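PDB 2ZOP: CRISPR system Cmr subunit Cmr5 from Thermus thermophilus HB8, which probably forms part of the type III-B Cmr ribonucleoprotein complex, which gives adaptive CRISPR immunity against mobile genetic elements. Local coordinates for residues Q6-K11 and A67-Y72; Y13-E18 and G63-Q68; R29-K34 and E57-L62; A42-A47 and L91-E96. One frame throughout, in Å; residues are numbered along the deposited sequence.

Contact 1: Q6-K11 and A67-Y72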
loop_
_atom_site.group_PDB
_atom_site.type_symbol
_atom_site.label_atom_id
_atom_site.label_comp_id
_atom_site.label_asym_id
_atom_site.label_seq_id
_atom_site.Cartn_x
_atom_site.Cartn_y
_atom_site.Cartn_z
ATOM N N GLN A 6 -17.872 18.830 -4.678
ATOM C CA GLN A 6 -19.271 19.054 -4.357
ATOM C C GLN A 6 -20.133 18.543 -5.507
ATOM O O GLN A 6 -21.206 17.976 -5.297
ATOM C CB GLN A 6 -19.509 20.542 -4.138
ATOM C CG GLN A 6 -20.890 20.889 -3.650
ATOM C CD GLN A 6 -20.859 22.086 -2.726
ATOM O OE1 GLN A 6 -20.198 23.091 -3.014
ATOM N NE2 GLN A 6 -21.571 21.989 -1.605
ATOM N N VAL A 7 -19.651 18.745 -6.728
ATOM C CA VAL A 7 -20.370 18.283 -7.900
ATOM C C VAL A 7 -20.457 16.757 -7.870
ATOM O O VAL A 7 -21.526 16.186 -8.090
ATOM C CB VAL A 7 -19.667 18.753 -9.187
ATOM C CG1 VAL A 7 -20.272 18.070 -10.401
ATOM C CG2 VAL A 7 -19.799 20.262 -9.310
ATOM N N TRP A 8 -19.333 16.101 -7.585
ATOM C CA TRP A 8 -19.300 14.643 -7.510
ATOM C C TRP A 8 -20.245 14.147 -6.425
ATOM O O TRP A 8 -20.968 13.169 -6.617
ATOM C CB TRP A 8 -17.896 14.134 -7.168
ATOM C CG TRP A 8 -16.858 14.375 -8.201
ATOM C CD1 TRP A 8 -17.038 14.443 -9.553
ATOM C CD2 TRP A 8 -15.457 14.558 -7.971
ATOM N NE1 TRP A 8 -15.834 14.659 -10.178
ATOM C CE2 TRP A 8 -14.848 14.735 -9.230
ATOM C CE3 TRP A 8 -14.658 14.590 -6.819
ATOM C CZ2 TRP A 8 -13.469 14.946 -9.373
ATOM C CZ3 TRP A 8 -13.287 14.799 -6.961
ATOM C CH2 TRP A 8 -12.708 14.975 -8.229
ATOM N N ALA A 9 -20.210 14.816 -5.273
ATOM C CA ALA A 9 -21.050 14.449 -4.140
ATOM C C ALA A 9 -22.520 14.465 -4.527
ATOM O O ALA A 9 -23.258 13.531 -4.222
ATOM C CB ALA A 9 -20.804 15.402 -2.967
ATOM N N GLN A 10 -22.944 15.522 -5.216
ATOM C CA GLN A 10 -24.334 15.628 -5.631
ATOM C C GLN A 10 -24.723 14.672 -6.762
ATOM O O GLN A 10 -25.830 14.153 -6.765
ATOM C CB GLN A 10 -24.658 17.083 -5.980
ATOM C CG GLN A 10 -24.694 17.962 -4.711
ATOM C CD GLN A 10 -24.943 19.430 -4.987
ATOM O OE1 GLN A 10 -25.395 19.807 -6.068
ATOM N NE2 GLN A 10 -24.665 20.269 -3.992
ATOM N N LYS A 11 -23.818 14.422 -7.703
ATOM C CA LYS A 11 -24.110 13.492 -8.801
ATOM C C LYS A 11 -24.198 12.077 -8.232
ATOM O O LYS A 11 -25.027 11.271 -8.657
ATOM C CB LYS A 11 -23.012 13.551 -9.874
ATOM C CG LYS A 11 -23.106 14.751 -10.832
ATOM C CD LYS A 11 -21.927 14.764 -11.807
ATOM C CE LYS A 11 -22.094 15.817 -12.896
ATOM N NZ LYS A 11 -23.244 15.502 -13.793
ATOM N N ALA A 67 -18.039 6.055 -12.727
ATOM C CA ALA A 67 -17.279 6.559 -13.865
ATOM C C ALA A 67 -18.008 7.737 -14.520
ATOM O O ALA A 67 -17.373 8.689 -14.970
ATOM C CB ALA A 67 -17.050 5.446 -14.890
ATOM N N GLN A 68 -19.338 7.685 -14.568
ATOM C CA GLN A 68 -20.082 8.775 -15.192
ATOM C C GLN A 68 -20.026 10.019 -14.316
ATOM O O GLN A 68 -19.888 11.136 -14.818
ATOM C CB GLN A 68 -21.526 8.342 -15.468
ATOM C CG GLN A 68 -21.605 7.337 -16.610
ATOM C CD GLN A 68 -22.965 6.659 -16.748
ATOM O OE1 GLN A 68 -23.223 5.981 -17.739
ATOM N NE2 GLN A 68 -23.824 6.824 -15.755
ATOM N N VAL A 69 -20.112 9.823 -13.004
ATOM C CA VAL A 69 -20.023 10.945 -12.080
ATOM C C VAL A 69 -18.691 11.660 -12.300
ATOM O O VAL A 69 -18.617 12.884 -12.229
ATOM C CB VAL A 69 -20.115 10.463 -10.626
ATOM C CG1 VAL A 69 -19.645 11.543 -9.673
ATOM C CG2 VAL A 69 -21.549 10.096 -10.320
ATOM N N LEU A 70 -17.639 10.893 -12.574
ATOM C CA LEU A 70 -16.336 11.484 -12.811
ATOM C C LEU A 70 -16.186 12.067 -14.217
ATOM O O LEU A 70 -15.153 12.636 -14.540
ATOM C CB LEU A 70 -15.230 10.464 -12.543
ATOM C CG LEU A 70 -15.042 10.070 -11.075
ATOM C CD1 LEU A 70 -13.876 9.102 -10.957
ATOM C CD2 LEU A 70 -14.779 11.310 -10.232
ATOM N N GLY A 71 -17.211 11.918 -15.052
ATOM C CA GLY A 71 -17.146 12.478 -16.390
ATOM C C GLY A 71 -16.740 11.539 -17.511
ATOM O O GLY A 71 -16.544 11.983 -18.647
ATOM N N TYR A 72 -16.604 10.251 -17.207
ATOM C CA TYR A 72 -16.238 9.267 -18.223
ATOM C C TYR A 72 -17.512 8.648 -18.779
ATOM O O TYR A 72 -18.567 8.733 -18.153
ATOM C CB TYR A 72 -15.358 8.174 -17.608
ATOM C CG TYR A 72 -14.005 8.687 -17.183
ATOM C CD1 TYR A 72 -12.947 8.750 -18.087
ATOM C CD2 TYR A 72 -13.794 9.155 -15.887
ATOM C CE1 TYR A 72 -11.707 9.271 -17.708
ATOM C CE2 TYR A 72 -12.572 9.673 -15.499
ATOM C CZ TYR A 72 -11.532 9.730 -16.407
ATOM O OH TYR A 72 -10.314 10.240 -16.011
#
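A Schellman motif closes helix 57-69; Val69, the last helical residue, and Leu70 in the turn after it pack against Trp8 and Lys11 on one side of the N-terminal helix 4-19. The motif is defined by Gly71, whose positive phi lets two amides reach back into the final turn: Tyr72 N donates to Ala67 O at 2.8 Å and Gly71 N to Gln68 O at 2.8 Å. The indole of Trp8 offers one face to Leu70, whose CD2 makes a CH-pi contact 3.7 Å from the centroid of the five-membered ring and 20° off its normal. This methyl lies nearest the nitrogen rim of the ring, with Leu70 CD2 3.5 Å from Trp8 NE1. With Trp8 CG beside the backbone N and anti to the carbonyl carbon (chi1 -66°), the indole extends to this methyl. Val69 CG1 lies mainly against the start of the Trp8 side chain, 3.9 Å from Trp8 CD1, and touches the backbone of that residue. Val69 CG2 turns to Lys11 CB at 3.8 Å, which CG1 also approaches. Beyond CB the lysine chain runs on nearly straight, CD passing Val69 O, and bends at chi4 as its ammonium heads away. The join is largely apolar, although Val69 O lies obliquely to the indole, 3.5 Å from Trp8 CD1. Helix 87-111 packs beside it, with Glu96 on Trp8, Val97 on Leu70 and Phe104 on Val69, while Tyr72 leads the chain on to helix 75-84.

Contact 2: Y13-E18 and G63-Q68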
loop_
_atom_site.group_PDB
_atom_site.type_symbol
_atom_site.label_atom_id
_atom_site.label_comp_id
_atom_site.label_asym_id
_atom_site.label_seq_id
_atom_site.Cartn_x
_atom_site.Cartn_y
_atom_site.Cartn_z
ATOM N N TYR A 13 -25.081 11.397 -5.274
ATOM C CA TYR A 13 -26.339 11.433 -4.552
ATOM C C TYR A 13 -27.461 11.042 -5.510
ATOM O O TYR A 13 -28.303 10.213 -5.184
ATOM C CB TYR A 13 -26.555 12.852 -4.008
ATOM C CG TYR A 13 -27.887 13.111 -3.344
ATOM C CD1 TYR A 13 -28.472 12.164 -2.502
ATOM C CD2 TYR A 13 -28.520 14.344 -3.488
ATOM C CE1 TYR A 13 -29.649 12.440 -1.820
ATOM C CE2 TYR A 13 -29.698 14.634 -2.807
ATOM C CZ TYR A 13 -30.257 13.677 -1.974
ATOM O OH TYR A 13 -31.418 13.967 -1.293
ATOM N N GLU A 14 -27.455 11.617 -6.706
ATOM C CA GLU A 14 -28.496 11.299 -7.676
ATOM C C GLU A 14 -28.425 9.838 -8.131
ATOM O O GLU A 14 -29.446 9.168 -8.264
ATOM C CB GLU A 14 -28.401 12.221 -8.890
ATOM C CG GLU A 14 -29.513 11.977 -9.890
ATOM C CD GLU A 14 -29.512 12.967 -11.032
ATOM O OE1 GLU A 14 -28.610 12.889 -11.892
ATOM O OE2 GLU A 14 -30.418 13.827 -11.065
ATOM N N LYS A 15 -27.218 9.342 -8.369
ATOM C CA LYS A 15 -27.053 7.954 -8.793
ATOM C C LYS A 15 -27.587 6.990 -7.728
ATOM O O LYS A 15 -28.232 5.989 -8.046
ATOM C CB LYS A 15 -25.576 7.661 -9.063
ATOM C CG LYS A 15 -24.974 8.492 -10.190
ATOM C CD LYS A 15 -25.630 8.132 -11.515
ATOM C CE LYS A 15 -24.999 8.877 -12.680
ATOM N NZ LYS A 15 -25.481 8.323 -13.974
ATOM N N VAL A 16 -27.331 7.295 -6.463
ATOM C CA VAL A 16 -27.794 6.429 -5.383
ATOM C C VAL A 16 -29.312 6.491 -5.191
ATOM O O VAL A 16 -29.955 5.461 -4.950
ATOM C CB VAL A 16 -27.082 6.771 -4.047
ATOM C CG1 VAL A 16 -27.645 5.914 -2.920
ATOM C CG2 VAL A 16 -25.578 6.514 -4.179
ATOM N N ARG A 17 -29.889 7.686 -5.303
ATOM C CA ARG A 17 -31.335 7.829 -5.152
ATOM C C ARG A 17 -32.019 7.007 -6.246
ATOM O O ARG A 17 -33.087 6.438 -6.031
ATOM C CB ARG A 17 -31.763 9.306 -5.250
ATOM C CG ARG A 17 -31.522 9.954 -6.610
ATOM C CD ARG A 17 -31.868 11.453 -6.653
ATOM N NE ARG A 17 -33.303 11.735 -6.704
ATOM C CZ ARG A 17 -33.823 12.819 -7.284
ATOM N NH1 ARG A 17 -33.022 13.710 -7.858
ATOM N NH2 ARG A 17 -35.138 13.021 -7.298
ATOM N N GLU A 18 -31.391 6.937 -7.417
ATOM C CA GLU A 18 -31.953 6.169 -8.522
ATOM C C GLU A 18 -31.816 4.657 -8.279
ATOM O O GLU A 18 -32.762 3.905 -8.511
ATOM C CB GLU A 18 -31.284 6.581 -9.842
ATOM C CG GLU A 18 -31.696 7.983 -10.299
ATOM C CD GLU A 18 -30.827 8.537 -11.422
ATOM O OE1 GLU A 18 -31.121 9.651 -11.905
ATOM O OE2 GLU A 18 -29.850 7.871 -11.821
ATOM N N GLY A 63 -20.049 0.672 -10.601
ATOM C CA GLY A 63 -18.866 1.053 -11.364
ATOM C C GLY A 63 -19.128 2.040 -12.492
ATOM O O GLY A 63 -18.413 3.030 -12.639
ATOM N N ASN A 64 -20.149 1.772 -13.301
ATOM C CA ASN A 64 -20.486 2.656 -14.407
ATOM C C ASN A 64 -21.004 3.996 -13.884
ATOM O O ASN A 64 -20.661 5.041 -14.417
ATOM C CB ASN A 64 -21.517 1.987 -15.328
ATOM C CG ASN A 64 -20.890 0.948 -16.244
ATOM O OD1 ASN A 64 -19.855 1.194 -16.863
ATOM N ND2 ASN A 64 -21.521 -0.217 -16.342
ATOM N N ASP A 65 -21.821 3.971 -12.835
ATOM C CA ASP A 65 -22.332 5.210 -12.258
ATOM C C ASP A 65 -21.179 6.096 -11.783
ATOM O O ASP A 65 -21.144 7.291 -12.065
ATOM C CB ASP A 65 -23.252 4.920 -11.071
ATOM C CG ASP A 65 -24.595 4.347 -11.494
ATOM O OD1 ASP A 65 -24.864 4.289 -12.712
ATOM O OD2 ASP A 65 -25.387 3.964 -10.612
ATOM N N LEU A 66 -20.240 5.507 -11.055
ATOM C CA LEU A 66 -19.106 6.264 -10.550
ATOM C C LEU A 66 -18.300 6.853 -11.697
ATOM O O LEU A 66 -17.923 8.023 -11.658
ATOM C CB LEU A 66 -18.221 5.378 -9.663
ATOM C CG LEU A 66 -16.966 6.061 -9.092
ATOM C CD1 LEU A 66 -16.590 5.466 -7.753
ATOM C CD2 LEU A 66 -15.834 5.908 -10.082
ATOM N N ALA A 67 -18.039 6.055 -12.727
ATOM C CA ALA A 67 -17.279 6.559 -13.865
ATOM C C ALA A 67 -18.008 7.737 -14.520
ATOM O O ALA A 67 -17.373 8.689 -14.970
ATOM C CB ALA A 67 -17.050 5.446 -14.890
ATOM N N GLN A 68 -19.338 7.685 -14.568
ATOM C CA GLN A 68 -20.082 8.775 -15.192
ATOM C C GLN A 68 -20.026 10.019 -14.316
ATOM O O GLN A 68 -19.888 11.136 -14.818
ATOM C CB GLN A 68 -21.526 8.342 -15.468
ATOM C CG GLN A 68 -21.605 7.337 -16.610
ATOM C CD GLN A 68 -22.965 6.659 -16.748
ATOM O OE1 GLN A 68 -23.223 5.981 -17.739
ATOM N NE2 GLN A 68 -23.824 6.824 -15.755
HETATM O O HOH W 1 -27.894 4.449 -10.403
#
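Lys15 of helix 4-19 lies across Asp65 and reaches Gln68 of helix 57-69, a surface contact in the all-helical Cmr5 bundle. The CA atoms of Lys15 and Asp65 are 6.5 Å apart, and both CB atoms point to the facing helix. Starting from the backbone, Lys15 CB comes 4.0 Å from Asp65 OD2. The next atom, Lys15 CG, passes Asp65 CB at 4.1 Å. A bend at chi2 (-65°) then folds the chain over the aspartate, bringing Lys15 CD to 3.9 Å from Asp65 CG. From there the chain is stretched, and CE and NZ run past the carboxylate to the amide end of Gln68, whose side chain they meet at about a right angle. The lysine methylenes cross Asp65 obliquely, and Lys15 NZ remains 4.3 Å from Asp65 OD1, too far for a salt bridge, although the opposite charges probably still attract. The same lysine packs on Phe104 and Tyr28, in helices 87-111 and 25-42. The carboxylate finds its strongest polar partner in Tyr28, whose OH is hydrogen-bonded to Asp65 OD2. One water bridges the two helices, donating to Lys15 O at 2.8 Å and to Asp65 OD2 at 2.6 Å, so that this single carboxylate oxygen is gripped by both the tyrosine hydroxyl and the water.

Contact 3: R29-K34 and E57-L62. With SO4 (sulfate ion), chain G.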
loop_
_atom_site.group_PDB
_atom_site.type_symbol
_atom_site.label_atom_id
_atom_site.label_comp_id
_atom_site.label_asym_id
_atom_site.label_seq_id
_atom_site.Cartn_x
_atom_site.Cartn_y
_atom_site.Cartn_z
ATOM N N ARG A 29 -25.510 -1.264 -2.853
ATOM C CA ARG A 29 -24.976 -0.705 -1.616
ATOM C C ARG A 29 -23.749 -1.499 -1.170
ATOM O O ARG A 29 -22.754 -0.915 -0.735
ATOM C CB ARG A 29 -26.051 -0.734 -0.512
ATOM C CG ARG A 29 -25.506 -0.554 0.912
ATOM C CD ARG A 29 -26.629 -0.394 1.947
ATOM N NE ARG A 29 -26.098 -0.206 3.298
ATOM C CZ ARG A 29 -25.650 -1.194 4.063
ATOM N NH1 ARG A 29 -25.678 -2.441 3.615
ATOM N NH2 ARG A 29 -25.155 -0.938 5.266
ATOM N N ASP A 30 -23.826 -2.829 -1.275
ATOM C CA ASP A 30 -22.703 -3.670 -0.874
ATOM C C ASP A 30 -21.451 -3.252 -1.632
ATOM O O ASP A 30 -20.379 -3.091 -1.038
ATOM C CB ASP A 30 -22.982 -5.152 -1.152
ATOM C CG ASP A 30 -24.015 -5.732 -0.214
ATOM O OD1 ASP A 30 -24.122 -5.232 0.925
ATOM O OD2 ASP A 30 -24.707 -6.693 -0.607
HETATM N N MSE A 31 -21.594 -3.070 -2.944
HETATM C CA MSE A 31 -20.464 -2.665 -3.765
HETATM C C MSE A 31 -19.990 -1.251 -3.446
HETATM O O MSE A 31 -18.794 -0.978 -3.463
HETATM C CB MSE A 31 -20.811 -2.779 -5.250
HETATM C CG MSE A 31 -20.290 -4.068 -5.851
HETATM SE SE MSE A 31 -18.400 -4.032 -6.357
HETATM C CE MSE A 31 -17.538 -3.311 -4.799
ATOM N N ALA A 32 -20.935 -0.362 -3.161
ATOM C CA ALA A 32 -20.611 1.019 -2.823
ATOM C C ALA A 32 -19.785 1.061 -1.539
ATOM O O ALA A 32 -18.831 1.834 -1.432
ATOM C CB ALA A 32 -21.899 1.838 -2.643
ATOM N N LEU A 33 -20.151 0.229 -0.567
ATOM C CA LEU A 33 -19.439 0.199 0.712
ATOM C C LEU A 33 -18.064 -0.463 0.627
ATOM O O LEU A 33 -17.163 -0.127 1.382
ATOM C CB LEU A 33 -20.279 -0.514 1.784
ATOM C CG LEU A 33 -21.628 0.125 2.144
ATOM C CD1 LEU A 33 -22.177 -0.510 3.415
ATOM C CD2 LEU A 33 -21.453 1.612 2.345
ATOM N N LYS A 34 -17.910 -1.391 -0.306
ATOM C CA LYS A 34 -16.659 -2.108 -0.483
ATOM C C LYS A 34 -15.621 -1.393 -1.356
ATOM O O LYS A 34 -14.418 -1.504 -1.111
ATOM C CB LYS A 34 -16.954 -3.500 -1.074
ATOM C CG LYS A 34 -15.722 -4.316 -1.487
ATOM C CD LYS A 34 -14.867 -4.695 -0.288
ATOM C CE LYS A 34 -15.541 -5.764 0.566
ATOM N NZ LYS A 34 -14.750 -6.070 1.785
ATOM N N GLU A 57 -25.564 -7.500 -12.116
ATOM C CA GLU A 57 -25.797 -6.197 -12.717
ATOM C C GLU A 57 -25.669 -5.028 -11.746
ATOM O O GLU A 57 -25.046 -4.034 -12.077
ATOM C CB GLU A 57 -27.180 -6.160 -13.378
ATOM C CG GLU A 57 -27.255 -5.244 -14.593
ATOM C CD GLU A 57 -27.032 -3.782 -14.253
ATOM O OE1 GLU A 57 -27.856 -3.226 -13.495
ATOM O OE2 GLU A 57 -26.038 -3.188 -14.741
ATOM N N ALA A 58 -26.253 -5.150 -10.553
ATOM C CA ALA A 58 -26.197 -4.073 -9.570
ATOM C C ALA A 58 -24.776 -3.724 -9.121
ATOM O O ALA A 58 -24.492 -2.570 -8.795
ATOM C CB ALA A 58 -27.063 -4.430 -8.352
ATOM N N HIS A 59 -23.888 -4.716 -9.101
ATOM C CA HIS A 59 -22.503 -4.493 -8.692
ATOM C C HIS A 59 -21.758 -3.689 -9.763
ATOM O O HIS A 59 -21.033 -2.736 -9.458
ATOM C CB HIS A 59 -21.802 -5.834 -8.462
ATOM C CG HIS A 59 -22.239 -6.548 -7.216
ATOM N ND1 HIS A 59 -21.993 -7.888 -7.006
ATOM C CD2 HIS A 59 -22.847 -6.099 -6.093
ATOM C CE1 HIS A 59 -22.428 -8.232 -5.808
ATOM N NE2 HIS A 59 -22.950 -7.165 -5.233
ATOM N N LYS A 60 -21.957 -4.081 -11.018
ATOM C CA LYS A 60 -21.338 -3.423 -12.161
ATOM C C LYS A 60 -21.882 -2.000 -12.306
ATOM O O LYS A 60 -21.146 -1.079 -12.661
ATOM C CB LYS A 60 -21.627 -4.232 -13.431
ATOM C CG LYS A 60 -20.977 -3.711 -14.705
ATOM C CD LYS A 60 -19.451 -3.711 -14.601
ATOM C CE LYS A 60 -18.790 -3.606 -15.973
ATOM N NZ LYS A 60 -18.936 -4.869 -16.757
ATOM N N ALA A 61 -23.170 -1.825 -12.018
ATOM C CA ALA A 61 -23.816 -0.517 -12.128
ATOM C C ALA A 61 -23.113 0.530 -11.262
ATOM O O ALA A 61 -22.956 1.683 -11.673
ATOM C CB ALA A 61 -25.296 -0.622 -11.740
ATOM N N LEU A 62 -22.693 0.133 -10.065
ATOM C CA LEU A 62 -21.984 1.063 -9.185
ATOM C C LEU A 62 -20.768 1.587 -9.957
ATOM O O LEU A 62 -20.509 2.795 -9.999
ATOM C CB LEU A 62 -21.544 0.340 -7.898
ATOM C CG LEU A 62 -20.814 1.095 -6.767
ATOM C CD1 LEU A 62 -19.348 1.311 -7.121
ATOM C CD2 LEU A 62 -21.505 2.425 -6.499
HETATM S S SO4 G . -20.755 -11.152 -8.346
HETATM O O1 SO4 G . -20.165 -10.919 -7.015
HETATM O O2 SO4 G . -21.428 -9.926 -8.834
HETATM O O3 SO4 G . -19.680 -11.506 -9.292
HETATM O O4 SO4 G . -21.740 -12.248 -8.248
HETATM O O HOH W 2 -23.803 -8.018 -2.763
#
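The imidazole of His59 is met obliquely by Met31, whose CG comes to 3.3 Å from His59 CD2, while polar groups take up both ring nitrogens at its edge. Near the ring plane, His59 ND1 donates to O2 of a sulfate ion at 2.8 Å, with an N-H...O angle of 157°. A water, in plane, lies 2.7 Å from His59 NE2 and donates to Asp30 OD2 at 2.7 Å, bridging the two helices. Met31, a selenomethionine, crosses the histidine side chain at about a right angle. Its bend at chi2 (-81°) turns SE away from segment 57-62, leaving Met31 SE 5.2 Å from the His59 ring centroid in an oblique selenium-aromatic contact; the side chain also packs on Phe50 and Val51 of helix 44-52. Further along helix 57-69, Leu62 points to helix 25-42 and packs on Met31 and Ala32: Met31 CB and Leu62 CB are 4.2 Å apart, and Leu62 CD2 rests 3.9 Å from Ala32 CB. The axes of segments 29-34 and 57-62 approach to 8.5 Å and cross at -42°. The apolar residues are buried, whereas the histidine lies nearer the surface. The sulfate, probably from the crystallisation liquor, is also bound by the backbone amides of Gly55 and Lys56, and probably favoured by the nearby helix N-terminus. Sulfate and Asp30 together would probably favour a protonated imidazole.

Contact 4: A42-A47 and L91-E96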
loop_
_atom_site.group_PDB
_atom_site.type_symbol
_atom_site.label_atom_id
_atom_site.label_comp_id
_atom_site.label_asym_id
_atom_site.label_seq_id
_atom_site.Cartn_x
_atom_site.Cartn_y
_atom_site.Cartn_z
ATOM N N ALA A 42 -6.095 -2.520 -2.576
ATOM C CA ALA A 42 -5.681 -3.215 -3.793
ATOM C C ALA A 42 -5.160 -2.291 -4.888
ATOM O O ALA A 42 -4.459 -2.732 -5.804
ATOM C CB ALA A 42 -6.850 -4.053 -4.327
ATOM N N GLY A 43 -5.493 -1.008 -4.794
ATOM C CA GLY A 43 -5.040 -0.070 -5.801
ATOM C C GLY A 43 -6.161 0.188 -6.791
ATOM O O GLY A 43 -7.050 -0.642 -6.952
ATOM N N LEU A 44 -6.103 1.328 -7.469
ATOM C CA LEU A 44 -7.145 1.712 -8.419
ATOM C C LEU A 44 -7.413 0.698 -9.516
ATOM O O LEU A 44 -8.535 0.210 -9.673
ATOM C CB LEU A 44 -6.803 3.067 -9.048
ATOM C CG LEU A 44 -7.828 3.559 -10.081
ATOM C CD1 LEU A 44 -9.196 3.707 -9.420
ATOM C CD2 LEU A 44 -7.360 4.894 -10.676
ATOM N N SER A 45 -6.380 0.383 -10.285
ATOM C CA SER A 45 -6.519 -0.573 -11.371
ATOM C C SER A 45 -7.164 -1.884 -10.919
ATOM O O SER A 45 -8.096 -2.385 -11.561
ATOM C CB SER A 45 -5.144 -0.835 -11.984
ATOM O OG SER A 45 -5.186 -1.953 -12.848
ATOM N N GLN A 46 -6.682 -2.438 -9.809
ATOM C CA GLN A 46 -7.232 -3.688 -9.294
ATOM C C GLN A 46 -8.669 -3.535 -8.822
ATOM O O GLN A 46 -9.496 -4.419 -9.026
ATOM C CB GLN A 46 -6.389 -4.222 -8.137
ATOM C CG GLN A 46 -5.079 -4.870 -8.554
ATOM C CD GLN A 46 -4.553 -5.819 -7.490
ATOM O OE1 GLN A 46 -5.033 -6.946 -7.356
ATOM N NE2 GLN A 46 -3.573 -5.361 -6.718
ATOM N N ALA A 47 -8.971 -2.420 -8.174
ATOM C CA ALA A 47 -10.327 -2.198 -7.698
ATOM C C ALA A 47 -11.290 -2.150 -8.889
ATOM O O ALA A 47 -12.349 -2.764 -8.865
ATOM C CB ALA A 47 -10.398 -0.892 -6.908
ATOM N N LEU A 91 -1.953 8.553 -9.762
ATOM C CA LEU A 91 -2.162 8.824 -8.347
ATOM C C LEU A 91 -3.269 9.855 -8.173
ATOM O O LEU A 91 -4.061 9.766 -7.238
ATOM C CB LEU A 91 -0.868 9.311 -7.702
ATOM C CG LEU A 91 0.232 8.248 -7.651
ATOM C CD1 LEU A 91 1.535 8.869 -7.189
ATOM C CD2 LEU A 91 -0.187 7.133 -6.717
ATOM N N ARG A 92 -3.316 10.830 -9.080
ATOM C CA ARG A 92 -4.347 11.859 -9.044
ATOM C C ARG A 92 -5.702 11.218 -9.337
ATOM O O ARG A 92 -6.699 11.515 -8.673
ATOM C CB ARG A 92 -4.068 12.943 -10.090
ATOM C CG ARG A 92 -5.208 13.952 -10.228
ATOM C CD ARG A 92 -4.768 15.243 -10.907
ATOM N NE ARG A 92 -4.373 15.055 -12.301
ATOM C CZ ARG A 92 -3.152 15.300 -12.769
ATOM N NH1 ARG A 92 -2.203 15.740 -11.952
ATOM N NH2 ARG A 92 -2.883 15.121 -14.055
ATOM N N LEU A 93 -5.739 10.344 -10.338
ATOM C CA LEU A 93 -6.985 9.673 -10.693
ATOM C C LEU A 93 -7.448 8.845 -9.502
ATOM O O LEU A 93 -8.642 8.781 -9.189
ATOM C CB LEU A 93 -6.785 8.769 -11.905
ATOM C CG LEU A 93 -8.049 8.060 -12.393
ATOM C CD1 LEU A 93 -9.099 9.096 -12.780
ATOM C CD2 LEU A 93 -7.700 7.152 -13.580
ATOM N N THR A 94 -6.487 8.214 -8.836
ATOM C CA THR A 94 -6.790 7.406 -7.666
ATOM C C THR A 94 -7.513 8.267 -6.619
ATOM O O THR A 94 -8.547 7.869 -6.088
ATOM C CB THR A 94 -5.495 6.810 -7.062
ATOM O OG1 THR A 94 -4.964 5.812 -7.953
ATOM C CG2 THR A 94 -5.773 6.188 -5.689
ATOM N N ARG A 95 -6.973 9.450 -6.334
ATOM C CA ARG A 95 -7.581 10.344 -5.345
ATOM C C ARG A 95 -9.011 10.715 -5.701
ATOM O O ARG A 95 -9.880 10.745 -4.839
ATOM C CB ARG A 95 -6.781 11.642 -5.206
ATOM C CG ARG A 95 -5.393 11.492 -4.618
ATOM C CD ARG A 95 -4.887 12.852 -4.137
ATOM N NE ARG A 95 -4.824 13.844 -5.213
ATOM C CZ ARG A 95 -3.759 14.056 -5.983
ATOM N NH1 ARG A 95 -2.651 13.350 -5.807
ATOM N NH2 ARG A 95 -3.796 14.982 -6.929
ATOM N N GLU A 96 -9.232 11.022 -6.974
ATOM C CA GLU A 96 -10.548 11.408 -7.484
ATOM C C GLU A 96 -11.565 10.274 -7.386
ATOM O O GLU A 96 -12.677 10.464 -6.906
ATOM C CB GLU A 96 -10.405 11.885 -8.935
ATOM C CG GLU A 96 -9.629 13.192 -9.040
ATOM C CD GLU A 96 -9.277 13.580 -10.466
ATOM O OE1 GLU A 96 -8.782 14.713 -10.669
ATOM O OE2 GLU A 96 -9.481 12.760 -11.381
HETATM O O HOH W 3 -4.176 3.496 -6.687
#
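Leu44 and Leu93 meet at about a right angle, the CD2 methyl of Leu44 resting against the branch point of Leu93 where the start of helix 44-52 packs on helix 87-111. Leu44 CD2 is 3.7 Å from Leu93 CG and 3.7 Å from Leu93 CD2. Both leucines aim their CB at the opposing helix and carry CG on the far side from the backbone N (chi1 179° for Leu44), which extends each side chain toward the other helix. Thr94 flanks them, its OG1 resting 3.5 Å from Leu44 CB. With Thr94 OG1 set beside its own backbone N (chi1 -70°), the hydroxyl can hydrogen-bond to Tyr90 O one turn back. It also accepts from a water at 2.8 Å, and that water in turn accepts from Leu44 N at 3.0 Å. The water thus satisfies an amide in the first turn of the helix, just after Gly43 at the N-cap. Around this join, Ala82 of helix 75-84 touches both leucines and Val39 of helix 25-42 packs on Thr94. The trimer interface adjoins it: Leu91 packs on Leu38 of the second subunit, and Ala42 on Leu87 of the third.

Contacts 1, 2 and 3 follow one another along helix 57-69: contact 3 uses its start, contact 2 its middle and contact 1 its end. Contacts 1 and 2 pair it with helix 4-19 and have centres about 8 Å apart, touching through Val69 and Lys15; contact 3 pairs it with helix 25-42, its centre about 10 Å from that of contact 2. Along the chain, contact 3 is nested inside the loops closed by the other two. Contact 4 crosses all three in sequence; its centre is about 16 Å from that of contact 1, which it touches through Trp8 and Glu96. Helix 57-69 thus packs on both helix 4-19 and helix 25-42, and helix 87-111 ties this group to helix 44-52.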